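PDB 5HEA: putative glycosyltransferase (GalT1) from Streptococcus parasanguinis FW213, which probably transfers sugars from nucleotide-activated donors to an acceptor, this chain being the C-terminal GT-A-type glycosyltransferase portion of a longer protein. Local coordinates for residues Thr164-Ser168 / Asp191-Tyr196; Glu176-Arg182 / Arg197-Lys201; Cys119-Ser123 / Phe133-Lys137; His104-Ala108 / Thr206-Glu210. All coordinates share one frame; numbering follows the deposited sequence.

Interaction 1 of 4, residues Thr164-Ser168 / Asp191-Tyr196; sequences TFTFS and DDATIY
The CG of D191 stands anti to its own carbonyl carbon (chi1 -75°), and the OG of S168 sits between its backbone N and carbonyl carbon (chi1 58°). These torsions turn carboxylate and hydroxyl to each other. E190, D191 and D192 run up to helix 195-201 and resemble the ED motif of family 2 GT-A glycosyltransferases. The backbone N of S168 gives a weak hydrogen bond to OD2 of D191 (2.9 Å). The S168 hydroxyl is 3.1 Å from both OD1 and OD2 of D191, and its one proton may go weakly to either. CB of D191 lies 3.1 Å from O of T166.

T166 and D192 lie side by side and point the same way, with CG2 of T166 3.5 Å from OD1 of D192. R241 and R262 form salt bridges to the D192 carboxylate, and N237 adds a hydrogen bond. I195 points to the other segment: its CD1 packs on CB of S168 (3.8 Å). The side chains of F165 and Y196 cross at about a right angle. The ring edge of F165 carries the touch, with CD1 3.5 Å from CB of Y196.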
loop_
_atom_site.group_PDB
_atom_site.type_symbol
_atom_site.label_atom_id
_atom_site.label_comp_id
_atom_site.label_asym_id
_atom_site.label_seq_id
_atom_site.Cartn_x
_atom_site.Cartn_y
_atom_site.Cartn_z
ATOM N N THR A 164 29.365 -14.426 -22.141
ATOM C CA THR A 164 29.670 -13.157 -22.782
ATOM C C THR A 164 28.778 -12.016 -22.302
ATOM O O THR A 164 29.263 -10.944 -21.949
ATOM C CB THR A 164 29.540 -13.265 -24.324
ATOM O OG1 THR A 164 30.426 -14.284 -24.809
ATOM C CG2 THR A 164 29.902 -11.944 -24.995
ATOM N N PHE A 165 27.472 -12.238 -22.300
ATOM C CA PHE A 165 26.545 -11.117 -22.119
ATOM C C PHE A 165 25.842 -11.073 -20.769
ATOM O O PHE A 165 25.582 -9.994 -20.235
ATOM C CB PHE A 165 25.504 -11.088 -23.243
ATOM C CG PHE A 165 26.092 -10.837 -24.601
ATOM C CD1 PHE A 165 26.516 -9.571 -24.962
ATOM C CD2 PHE A 165 26.231 -11.868 -25.512
ATOM C CE1 PHE A 165 27.064 -9.337 -26.208
ATOM C CE2 PHE A 165 26.772 -11.638 -26.759
ATOM C CZ PHE A 165 27.192 -10.371 -27.107
ATOM N N THR A 166 25.522 -12.233 -20.214
ATOM C CA THR A 166 24.669 -12.241 -19.033
ATOM C C THR A 166 25.415 -12.549 -17.732
ATOM O O THR A 166 24.786 -12.701 -16.682
ATOM C CB THR A 166 23.487 -13.208 -19.216
ATOM O OG1 THR A 166 23.965 -14.555 -19.213
ATOM C CG2 THR A 166 22.791 -12.939 -20.539
ATOM N N PHE A 167 26.744 -12.643 -17.800
ATOM C CA PHE A 167 27.551 -12.900 -16.602
ATOM C C PHE A 167 28.560 -11.774 -16.380
ATOM O O PHE A 167 29.452 -11.541 -17.200
ATOM C CB PHE A 167 28.267 -14.256 -16.700
ATOM C CG PHE A 167 28.690 -14.814 -15.367
ATOM C CD1 PHE A 167 27.790 -14.871 -14.312
ATOM C CD2 PHE A 167 29.985 -15.284 -15.169
ATOM C CE1 PHE A 167 28.174 -15.387 -13.071
ATOM C CE2 PHE A 167 30.383 -15.792 -13.941
ATOM C CZ PHE A 167 29.470 -15.845 -12.883
ATOM N N SER A 168 28.416 -11.059 -15.278
ATOM C CA SER A 168 29.318 -9.937 -15.014
ATOM C C SER A 168 30.768 -10.271 -14.581
ATOM O O SER A 168 31.682 -9.508 -14.906
ATOM C CB SER A 168 28.677 -8.930 -14.050
ATOM O OG SER A 168 28.325 -9.545 -12.831
ATOM N N ASP A 191 22.801 -8.074 -15.371
ATOM C CA ASP A 191 24.035 -8.325 -16.144
ATOM C C ASP A 191 23.735 -8.318 -17.637
ATOM O O ASP A 191 24.472 -7.715 -18.433
ATOM C CB ASP A 191 24.657 -9.698 -15.802
ATOM C CG ASP A 191 25.358 -9.730 -14.445
ATOM O OD1 ASP A 191 25.490 -8.656 -13.818
ATOM O OD2 ASP A 191 25.790 -10.836 -14.011
ATOM N N ASP A 192 22.653 -9.016 -17.990
ATOM C CA ASP A 192 22.138 -9.123 -19.359
ATOM C C ASP A 192 21.902 -7.728 -19.975
ATOM O O ASP A 192 22.158 -7.512 -21.157
ATOM C CB ASP A 192 20.839 -9.947 -19.308
ATOM C CG ASP A 192 20.216 -10.217 -20.687
ATOM O OD1 ASP A 192 20.921 -10.282 -21.715
ATOM O OD2 ASP A 192 18.989 -10.400 -20.721
ATOM N N ALA A 193 21.435 -6.785 -19.156
ATOM C CA ALA A 193 21.111 -5.429 -19.609
ATOM C C ALA A 193 22.309 -4.489 -19.650
ATOM O O ALA A 193 22.202 -3.382 -20.175
ATOM C CB ALA A 193 20.013 -4.825 -18.716
ATOM N N THR A 194 23.456 -4.926 -19.134
ATOM C CA THR A 194 24.527 -3.975 -18.828
ATOM C C THR A 194 25.899 -4.275 -19.449
ATOM O O THR A 194 26.544 -3.373 -19.985
ATOM C CB THR A 194 24.689 -3.808 -17.277
ATOM O OG1 THR A 194 23.418 -3.494 -16.694
ATOM C CG2 THR A 194 25.674 -2.683 -16.944
ATOM N N ILE A 195 26.348 -5.524 -19.351
ATOM C CA ILE A 195 27.720 -5.879 -19.726
ATOM C C ILE A 195 28.012 -5.504 -21.177
ATOM O O ILE A 195 29.034 -4.886 -21.472
ATOM C CB ILE A 195 28.019 -7.374 -19.438
ATOM C CG1 ILE A 195 27.971 -7.628 -17.930
ATOM C CG2 ILE A 195 29.395 -7.769 -19.958
ATOM C CD1 ILE A 195 28.917 -6.704 -17.131
ATOM N N TYR A 196 27.092 -5.827 -22.076
ATOM C CA TYR A 196 27.317 -5.539 -23.496
ATOM C C TYR A 196 27.510 -4.050 -23.782
ATOM O O TYR A 196 28.223 -3.678 -24.724
ATOM C CB TYR A 196 26.201 -6.127 -24.363
ATOM C CG TYR A 196 24.934 -5.307 -24.395
ATOM C CD1 TYR A 196 23.985 -5.423 -23.392
ATOM C CD2 TYR A 196 24.676 -4.438 -25.449
ATOM C CE1 TYR A 196 22.811 -4.677 -23.426
ATOM C CE2 TYR A 196 23.506 -3.688 -25.494
ATOM C CZ TYR A 196 22.580 -3.813 -24.478
ATOM O OH TYR A 196 21.423 -3.067 -24.514
HETATM O O HOH W 1 25.065 -8.029 -21.653
HETATM O O HOH W 2 21.804 -11.343 -16.344
#

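Interaction 2 of 4, residues Glu176-Arg182 / Arg197-Lys201; sequences ELFEGIR and RLYLK
L198 is turned so that one methyl sits over the centre of one face of the F178 ring. Its CD2 is 3.7 Å from the ring centroid and only 4° off the normal, a CH-pi contact. The other methyl, CD1, reaches the rim at CZ of F178 (3.5 Å). This joins helix 195-201 of the GT-A domain to the 3-10 turn and type II beta turn that follow strand 171-174.

I181 meets L198 at an angle, with its CD1 3.7 Å from CD2 of L198. It also slides past R197 in the opposite direction, and its CG2 nears the guanidinium obliquely. R197 bends at chi3 to bring that group round to the loop. Its NH2 then donates to O of R182 (3.1 Å, 163°), which lies near the guanidinium plane. NE of R197 is bonded to O of A193. Q280 of a neighbouring subunit bonds to O of G180, so the turn also takes part in the assembly.

K201 runs antiparallel to L177, its CB beside the leucine CD1. Bends at chi2 and chi4 (78°) curl its chain so that NZ reaches the carbonyls of the turn. NZ donates to two carbonyls and so ties the turn to the helix. It meets O of E179 in the carbonyl plane, on a lone pair (2.9 Å), but comes to O of L177 from above the plane (3.0 Å). The E179 carboxylate is too far for direct contact. A water bridges the two, accepting from NZ of K201 and donating to OE1 of E179 at 2.6 Å.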
loop_
_atom_site.group_PDB
_atom_site.type_symbol
_atom_site.label_atom_id
_atom_site.label_comp_id
_atom_site.label_asym_id
_atom_site.label_seq_id
_atom_site.Cartn_x
_atom_site.Cartn_y
_atom_site.Cartn_z
ATOM N N GLU A 176 37.208 3.833 -16.951
ATOM C CA GLU A 176 36.633 4.921 -17.744
ATOM C C GLU A 176 35.428 4.463 -18.581
ATOM O O GLU A 176 34.582 5.274 -18.941
ATOM C CB GLU A 176 37.694 5.566 -18.645
ATOM C CG GLU A 176 38.254 4.627 -19.710
ATOM C CD GLU A 176 39.400 5.238 -20.497
ATOM O OE1 GLU A 176 39.483 6.487 -20.561
ATOM O OE2 GLU A 176 40.216 4.468 -21.052
ATOM N N LEU A 177 35.347 3.168 -18.877
ATOM C CA LEU A 177 34.218 2.621 -19.625
ATOM C C LEU A 177 32.861 2.814 -18.912
ATOM O O LEU A 177 31.815 2.806 -19.554
ATOM C CB LEU A 177 34.433 1.129 -19.890
ATOM C CG LEU A 177 35.218 0.582 -21.086
ATOM C CD1 LEU A 177 35.940 1.633 -21.907
ATOM C CD2 LEU A 177 36.165 -0.494 -20.631
ATOM N N PHE A 178 32.873 2.983 -17.595
ATOM C CA PHE A 178 31.618 3.042 -16.838
ATOM C C PHE A 178 30.881 4.396 -16.854
ATOM O O PHE A 178 29.817 4.532 -16.233
ATOM C CB PHE A 178 31.816 2.539 -15.398
ATOM C CG PHE A 178 31.938 1.043 -15.302
ATOM C CD1 PHE A 178 30.824 0.257 -15.063
ATOM C CD2 PHE A 178 33.164 0.425 -15.490
ATOM C CE1 PHE A 178 30.928 -1.119 -14.992
ATOM C CE2 PHE A 178 33.284 -0.949 -15.415
ATOM C CZ PHE A 178 32.168 -1.726 -15.172
ATOM N N GLU A 179 31.432 5.387 -17.554
ATOM C CA GLU A 179 30.739 6.674 -17.698
ATOM C C GLU A 179 29.318 6.490 -18.245
ATOM O O GLU A 179 29.127 6.051 -19.389
ATOM C CB GLU A 179 31.517 7.637 -18.603
ATOM C CG GLU A 179 30.794 8.981 -18.794
ATOM C CD GLU A 179 31.425 9.890 -19.848
ATOM O OE1 GLU A 179 32.305 9.432 -20.611
ATOM O OE2 GLU A 179 31.025 11.073 -19.911
ATOM N N GLY A 180 28.326 6.807 -17.416
ATOM C CA GLY A 180 26.939 6.736 -17.834
ATOM C C GLY A 180 26.362 5.334 -17.868
ATOM O O GLY A 180 25.210 5.146 -18.278
ATOM N N ILE A 181 27.152 4.348 -17.447
ATOM C CA ILE A 181 26.685 2.966 -17.427
ATOM C C ILE A 181 26.450 2.478 -16.000
ATOM O O ILE A 181 27.375 2.473 -15.180
ATOM C CB ILE A 181 27.674 2.011 -18.167
ATOM C CG1 ILE A 181 27.686 2.318 -19.673
ATOM C CG2 ILE A 181 27.257 0.570 -17.953
ATOM C CD1 ILE A 181 28.714 1.512 -20.473
ATOM N N ARG A 182 25.214 2.072 -15.710
ATOM C CA ARG A 182 24.842 1.513 -14.406
ATOM C C ARG A 182 23.907 0.341 -14.616
ATOM O O ARG A 182 23.228 0.264 -15.645
ATOM C CB ARG A 182 24.154 2.577 -13.520
ATOM C CG ARG A 182 25.088 3.704 -13.041
ATOM C CD ARG A 182 26.266 3.155 -12.227
ATOM N NE ARG A 182 27.132 4.204 -11.683
ATOM C CZ ARG A 182 28.167 4.740 -12.328
ATOM N NH1 ARG A 182 28.477 4.348 -13.563
ATOM N NH2 ARG A 182 28.895 5.681 -11.737
ATOM N N ARG A 197 26.896 -3.186 -22.978
ATOM C CA ARG A 197 27.102 -1.754 -23.178
ATOM C C ARG A 197 28.552 -1.341 -22.902
ATOM O O ARG A 197 29.094 -0.464 -23.571
ATOM C CB ARG A 197 26.101 -0.931 -22.365
ATOM C CG ARG A 197 24.652 -1.230 -22.764
ATOM C CD ARG A 197 23.667 -0.336 -22.053
ATOM N NE ARG A 197 23.204 -0.894 -20.782
ATOM C CZ ARG A 197 23.239 -0.241 -19.620
ATOM N NH1 ARG A 197 23.740 0.992 -19.575
ATOM N NH2 ARG A 197 22.767 -0.806 -18.502
ATOM N N LEU A 198 29.190 -1.979 -21.928
ATOM C CA LEU A 198 30.625 -1.770 -21.718
ATOM C C LEU A 198 31.460 -2.205 -22.927
ATOM O O LEU A 198 32.395 -1.503 -23.342
ATOM C CB LEU A 198 31.083 -2.524 -20.474
ATOM C CG LEU A 198 30.460 -1.992 -19.188
ATOM C CD1 LEU A 198 30.606 -3.035 -18.075
ATOM C CD2 LEU A 198 31.155 -0.685 -18.805
ATOM N N TYR A 199 31.125 -3.357 -23.501
ATOM C CA TYR A 199 31.803 -3.820 -24.720
ATOM C C TYR A 199 31.720 -2.764 -25.840
ATOM O O TYR A 199 32.705 -2.472 -26.543
ATOM C CB TYR A 199 31.155 -5.101 -25.238
ATOM C CG TYR A 199 31.258 -6.330 -24.374
ATOM C CD1 TYR A 199 32.348 -6.545 -23.545
ATOM C CD2 TYR A 199 30.261 -7.305 -24.420
ATOM C CE1 TYR A 199 32.429 -7.693 -22.764
ATOM C CE2 TYR A 199 30.329 -8.449 -23.639
ATOM C CZ TYR A 199 31.411 -8.633 -22.820
ATOM O OH TYR A 199 31.488 -9.769 -22.070
ATOM N N LEU A 200 30.539 -2.182 -26.008
ATOM C CA LEU A 200 30.334 -1.190 -27.074
ATOM C C LEU A 200 31.169 0.081 -26.859
ATOM O O LEU A 200 31.389 0.846 -27.793
ATOM C CB LEU A 200 28.844 -0.853 -27.227
ATOM C CG LEU A 200 27.939 -1.987 -27.713
ATOM C CD1 LEU A 200 26.463 -1.614 -27.547
ATOM C CD2 LEU A 200 28.257 -2.344 -29.174
ATOM N N LYS A 201 31.645 0.297 -25.633
ATOM C CA LYS A 201 32.510 1.437 -25.336
ATOM C C LYS A 201 33.957 1.138 -25.720
ATOM O O LYS A 201 34.752 2.057 -25.896
ATOM C CB LYS A 201 32.455 1.791 -23.845
ATOM C CG LYS A 201 31.151 2.423 -23.364
ATOM C CD LYS A 201 31.092 3.893 -23.714
ATOM C CE LYS A 201 30.221 4.661 -22.724
ATOM N NZ LYS A 201 30.897 4.948 -21.426
HETATM O O HOH W 3 31.114 7.834 -22.287
#

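Interaction 3 of 4, residues Cys119-Ser123 / Phe133-Lys137; sequences CNFNS and FSITK
N122 on the extended strand 116-125 lies beside F133 at the start of an irregular loop, their CA atoms 5.4 Å apart. The side-chain amide of N122 does most of the joining. Its CG is anti to the carbonyl carbon (chi1 -85°), which swings the amide out across the loop backbone. There it meets both polar backbone atoms of I135. OD1 of N122 accepts from N of I135 in an almost straight bond (2.8 Å, 174°), in the carbonyl plane and on a lone pair. ND2 of N122 returns a weak bond to O of I135 (3.3 Å). The two bonds should fix the rotation of the amide.

ND2 of N122 also lies at the edge of the F133 ring, 3.6 Å from CD1. The amide and ring planes stand 87° apart, so this is no stack. Two residues back on the strand, N120 is crossed by I135 at about a right angle, with CD1 of I135 3.5 Å from ND2 of N120. That ND2 is bonded to N209, and OD1 of N120 takes the N-H of F121. At the other end, a water joins OG of S123 (2.8 Å) to OG of S134.

S123 is still backbone-paired with L132. The contact thus carries on from the antiparallel hairpin of strands 116-125 and 130-132. Beyond it, an asparagine side chain bonds to the N-H and C=O of one residue, much as a strand neighbour's backbone would.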
loop_
_atom_site.group_PDB
_atom_site.type_symbol
_atom_site.label_atom_id
_atom_site.label_comp_id
_atom_site.label_asym_id
_atom_site.label_seq_id
_atom_site.Cartn_x
_atom_site.Cartn_y
_atom_site.Cartn_z
ATOM N N CYS A 119 37.937 -13.742 -19.297
ATOM C CA CYS A 119 38.305 -15.155 -19.270
ATOM C C CYS A 119 37.050 -16.003 -19.191
ATOM O O CYS A 119 35.933 -15.483 -19.227
ATOM C CB CYS A 119 39.301 -15.487 -18.138
ATOM S SG CYS A 119 38.654 -15.426 -16.439
ATOM N N ASN A 120 37.229 -17.307 -19.087
ATOM C CA ASN A 120 36.098 -18.214 -19.069
ATOM C C ASN A 120 35.896 -18.707 -17.639
ATOM O O ASN A 120 36.544 -18.220 -16.700
ATOM C CB ASN A 120 36.361 -19.384 -20.033
ATOM C CG ASN A 120 35.092 -19.914 -20.676
ATOM O OD1 ASN A 120 34.027 -19.938 -20.059
ATOM N ND2 ASN A 120 35.200 -20.336 -21.928
ATOM N N PHE A 121 34.998 -19.663 -17.456
ATOM C CA PHE A 121 34.803 -20.217 -16.118
ATOM C C PHE A 121 34.613 -21.723 -16.175
ATOM O O PHE A 121 34.136 -22.262 -17.172
ATOM C CB PHE A 121 33.601 -19.552 -15.409
ATOM C CG PHE A 121 32.286 -19.802 -16.080
ATOM C CD1 PHE A 121 31.520 -20.912 -15.752
ATOM C CD2 PHE A 121 31.816 -18.938 -17.052
ATOM C CE1 PHE A 121 30.310 -21.147 -16.378
ATOM C CE2 PHE A 121 30.610 -19.172 -17.686
ATOM C CZ PHE A 121 29.856 -20.272 -17.349
ATOM N N ASN A 122 34.998 -22.400 -15.103
ATOM C CA ASN A 122 34.649 -23.799 -14.929
ATOM C C ASN A 122 33.629 -23.791 -13.807
ATOM O O ASN A 122 33.353 -22.738 -13.240
ATOM C CB ASN A 122 35.886 -24.642 -14.596
ATOM C CG ASN A 122 36.631 -25.093 -15.840
ATOM O OD1 ASN A 122 36.016 -25.347 -16.871
ATOM N ND2 ASN A 122 37.955 -25.184 -15.754
ATOM N N SER A 123 33.044 -24.933 -13.496
ATOM C CA SER A 123 32.015 -24.949 -12.464
ATOM C C SER A 123 32.366 -25.869 -11.296
ATOM O O SER A 123 33.205 -26.767 -11.421
ATOM C CB SER A 123 30.650 -25.304 -13.059
ATOM O OG SER A 123 30.713 -26.526 -13.757
ATOM N N PHE A 133 35.481 -29.545 -15.103
ATOM C CA PHE A 133 36.485 -28.824 -15.873
ATOM C C PHE A 133 36.127 -28.821 -17.351
ATOM O O PHE A 133 36.730 -29.536 -18.145
ATOM C CB PHE A 133 37.867 -29.431 -15.663
ATOM C CG PHE A 133 38.373 -29.295 -14.260
ATOM C CD1 PHE A 133 38.740 -28.055 -13.762
ATOM C CD2 PHE A 133 38.496 -30.411 -13.439
ATOM C CE1 PHE A 133 39.215 -27.926 -12.463
ATOM C CE2 PHE A 133 38.975 -30.290 -12.150
ATOM C CZ PHE A 133 39.333 -29.044 -11.659
ATOM N N SER A 134 35.136 -28.010 -17.706
ATOM C CA SER A 134 34.663 -27.912 -19.084
ATOM C C SER A 134 35.728 -27.306 -19.988
ATOM O O SER A 134 35.882 -27.711 -21.140
ATOM C CB SER A 134 33.401 -27.055 -19.147
ATOM O OG SER A 134 32.428 -27.509 -18.224
ATOM N N ILE A 135 36.452 -26.325 -19.457
ATOM C CA ILE A 135 37.514 -25.658 -20.199
ATOM C C ILE A 135 38.844 -26.273 -19.792
ATOM O O ILE A 135 39.289 -26.118 -18.654
ATOM C CB ILE A 135 37.531 -24.141 -19.919
ATOM C CG1 ILE A 135 36.128 -23.561 -20.082
ATOM C CG2 ILE A 135 38.515 -23.437 -20.843
ATOM C CD1 ILE A 135 35.535 -23.792 -21.463
ATOM N N THR A 136 39.465 -26.988 -20.724
ATOM C CA THR A 136 40.695 -27.721 -20.440
ATOM C C THR A 136 41.943 -26.998 -20.967
ATOM O O THR A 136 41.852 -26.115 -21.826
ATOM C CB THR A 136 40.650 -29.132 -21.059
ATOM O OG1 THR A 136 40.377 -29.022 -22.460
ATOM C CG2 THR A 136 39.562 -29.968 -20.402
ATOM N N LYS A 137 43.100 -27.389 -20.439
ATOM C CA LYS A 137 44.397 -26.858 -20.858
ATOM C C LYS A 137 44.602 -27.011 -22.373
ATOM O O LYS A 137 45.183 -26.140 -23.023
ATOM C CB LYS A 137 45.499 -27.601 -20.096
ATOM C CG LYS A 137 46.892 -27.017 -20.202
ATOM C CD LYS A 137 47.939 -28.062 -19.791
ATOM C CE LYS A 137 47.765 -28.529 -18.347
ATOM N NZ LYS A 137 48.833 -29.488 -17.923
HETATM O O HOH W 4 32.093 -26.214 -16.137
#

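Interaction 4 of 4, residues His104-Ala108 / Thr206-Glu210; sequences HLYRA and TFINE
T206 begins the contact on strand 204-217, with its CG2 4.0 Å from CB of A108. Helix 101-110 runs roughly antiparallel to this strand, the short segments' axes 9.1 Å apart and their directions 142° apart. The hydroxyl of T206 is engaged by S114 and N144. F207 points away from the helix.

I208 comes next and fits against the helix with both branches. Its CD1 touches O of H104 (3.7 Å) and CD2 of L105 (4.2 Å). Its CG2 packs on CB of A108 (4.1 Å). N209 centres an inverse gamma turn and leads on to E210.

E210 has its CG between the backbone N and the carbonyl carbon (chi1 57°). From there the chain is extended and brings the carboxylate to the edge of the H104 ring. The side chains cross at about a right angle, and the ring and carboxylate planes are 59° apart. ND1 of H104 donates to OE1 of E210 at 3.1 Å and to OE2 at 3.0 Å, both through syn lone pairs. S212 also bonds to OE2, and F100 stacks on the imidazole.

ND1 is the donor, so it carries a proton, and its single N-H is shared between both carboxylate oxygens. The nearby carboxylate would probably also favour the doubly protonated, charged form of H104, giving the helix a polar anchor at the margin of an apolar interface.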
loop_
_atom_site.group_PDB
_atom_site.type_symbol
_atom_site.label_atom_id
_atom_site.label_comp_id
_atom_site.label_asym_id
_atom_site.label_seq_id
_atom_site.Cartn_x
_atom_site.Cartn_y
_atom_site.Cartn_z
ATOM N N HIS A 104 46.343 -12.898 -14.695
ATOM C CA HIS A 104 46.126 -13.287 -16.089
ATOM C C HIS A 104 45.224 -12.336 -16.868
ATOM O O HIS A 104 45.500 -12.050 -18.028
ATOM C CB HIS A 104 45.617 -14.727 -16.189
ATOM C CG HIS A 104 46.678 -15.750 -15.934
ATOM N ND1 HIS A 104 46.567 -17.063 -16.343
ATOM C CD2 HIS A 104 47.886 -15.645 -15.329
ATOM C CE1 HIS A 104 47.659 -17.722 -15.994
ATOM N NE2 HIS A 104 48.474 -16.885 -15.380
ATOM N N LEU A 105 44.149 -11.860 -16.233
ATOM C CA LEU A 105 43.270 -10.849 -16.821
ATOM C C LEU A 105 44.021 -9.543 -17.033
ATOM O O LEU A 105 43.873 -8.885 -18.070
ATOM C CB LEU A 105 42.052 -10.580 -15.912
ATOM C CG LEU A 105 40.941 -11.629 -15.940
ATOM C CD1 LEU A 105 39.851 -11.295 -14.924
ATOM C CD2 LEU A 105 40.360 -11.745 -17.355
ATOM N N TYR A 106 44.815 -9.160 -16.037
ATOM C CA TYR A 106 45.564 -7.912 -16.105
ATOM C C TYR A 106 46.560 -7.943 -17.267
ATOM O O TYR A 106 46.553 -7.062 -18.117
ATOM C CB TYR A 106 46.284 -7.612 -14.787
ATOM C CG TYR A 106 47.064 -6.305 -14.820
ATOM C CD1 TYR A 106 46.423 -5.090 -14.616
ATOM C CD2 TYR A 106 48.436 -6.289 -15.078
ATOM C CE1 TYR A 106 47.125 -3.891 -14.655
ATOM C CE2 TYR A 106 49.149 -5.088 -15.117
ATOM C CZ TYR A 106 48.485 -3.898 -14.905
ATOM O OH TYR A 106 49.170 -2.703 -14.941
ATOM N N ARG A 107 47.402 -8.974 -17.304
ATOM C CA ARG A 107 48.365 -9.130 -18.399
ATOM C C ARG A 107 47.704 -9.143 -19.777
ATOM O O ARG A 107 48.201 -8.529 -20.724
ATOM C CB ARG A 107 49.160 -10.416 -18.215
ATOM C CG ARG A 107 50.105 -10.348 -17.049
ATOM C CD ARG A 107 51.539 -10.525 -17.510
ATOM N NE ARG A 107 52.466 -10.001 -16.513
ATOM C CZ ARG A 107 52.750 -10.617 -15.373
ATOM N NH1 ARG A 107 52.185 -11.785 -15.096
ATOM N NH2 ARG A 107 53.599 -10.069 -14.513
ATOM N N ALA A 108 46.577 -9.842 -19.886
ATOM C CA ALA A 108 45.910 -9.993 -21.175
ATOM C C ALA A 108 45.403 -8.641 -21.677
ATOM O O ALA A 108 45.393 -8.373 -22.873
ATOM C CB ALA A 108 44.763 -11.003 -21.068
ATOM N N THR A 206 40.240 -8.555 -25.324
ATOM C CA THR A 206 41.072 -9.753 -25.332
ATOM C C THR A 206 40.392 -10.875 -24.549
ATOM O O THR A 206 40.002 -10.690 -23.394
ATOM C CB THR A 206 42.464 -9.484 -24.739
ATOM O OG1 THR A 206 43.126 -8.479 -25.518
ATOM C CG2 THR A 206 43.307 -10.764 -24.743
ATOM N N PHE A 207 40.235 -12.031 -25.189
ATOM C CA PHE A 207 39.646 -13.195 -24.535
ATOM C C PHE A 207 40.714 -14.228 -24.219
ATOM O O PHE A 207 41.524 -14.568 -25.091
ATOM C CB PHE A 207 38.568 -13.828 -25.428
ATOM C CG PHE A 207 37.908 -15.038 -24.811
ATOM C CD1 PHE A 207 37.056 -14.898 -23.725
ATOM C CD2 PHE A 207 38.135 -16.304 -25.315
ATOM C CE1 PHE A 207 36.451 -15.994 -23.159
ATOM C CE2 PHE A 207 37.537 -17.417 -24.743
ATOM C CZ PHE A 207 36.692 -17.260 -23.669
ATOM N N ILE A 208 40.729 -14.727 -22.980
ATOM C CA ILE A 208 41.570 -15.886 -22.654
ATOM C C ILE A 208 40.699 -17.082 -22.287
ATOM O O ILE A 208 39.913 -17.018 -21.331
ATOM C CB ILE A 208 42.615 -15.603 -21.533
ATOM C CG1 ILE A 208 42.025 -14.737 -20.436
ATOM C CG2 ILE A 208 43.832 -14.889 -22.098
ATOM C CD1 ILE A 208 42.992 -14.424 -19.318
ATOM N N ASN A 209 40.825 -18.161 -23.058
ATOM C CA ASN A 209 40.007 -19.346 -22.841
ATOM C C ASN A 209 40.563 -20.242 -21.746
ATOM O O ASN A 209 41.004 -21.362 -22.006
ATOM C CB ASN A 209 39.815 -20.163 -24.122
ATOM C CG ASN A 209 38.615 -21.097 -24.030
ATOM O OD1 ASN A 209 37.593 -20.732 -23.450
ATOM N ND2 ASN A 209 38.742 -22.312 -24.571
ATOM N N GLU A 210 40.542 -19.731 -20.523
ATOM C CA GLU A 210 40.916 -20.517 -19.355
ATOM C C GLU A 210 39.796 -20.391 -18.323
ATOM O O GLU A 210 39.229 -19.308 -18.135
ATOM C CB GLU A 210 42.247 -20.027 -18.775
ATOM C CG GLU A 210 42.258 -18.550 -18.397
ATOM C CD GLU A 210 43.597 -18.098 -17.817
ATOM O OE1 GLU A 210 44.630 -18.264 -18.505
ATOM O OE2 GLU A 210 43.610 -17.574 -16.677
#

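Interactions 1 and 2 share helix 195-201, and their centres lie 12 Å apart. OH of Y199 probably bonds to O of T164 (2.5 Å), tying the two together. Interactions 3 and 4, 13 Å apart between centres, both reach the mixed sheet, where strands 116-125 and 204-217 are neighbours. They join where ND2 of N120 meets OD1 of N209 (2.9 Å). Interactions 2 and 3 are on opposite sides of the chain's centre, 27 Å apart. Along the chain, interaction 4 spans the other three: interaction 3 closes first, then the segments of 1 and 2 interleave. Helix 195-201 leads into strand 204-217, so the ED-like region is linked in sequence to the sheet.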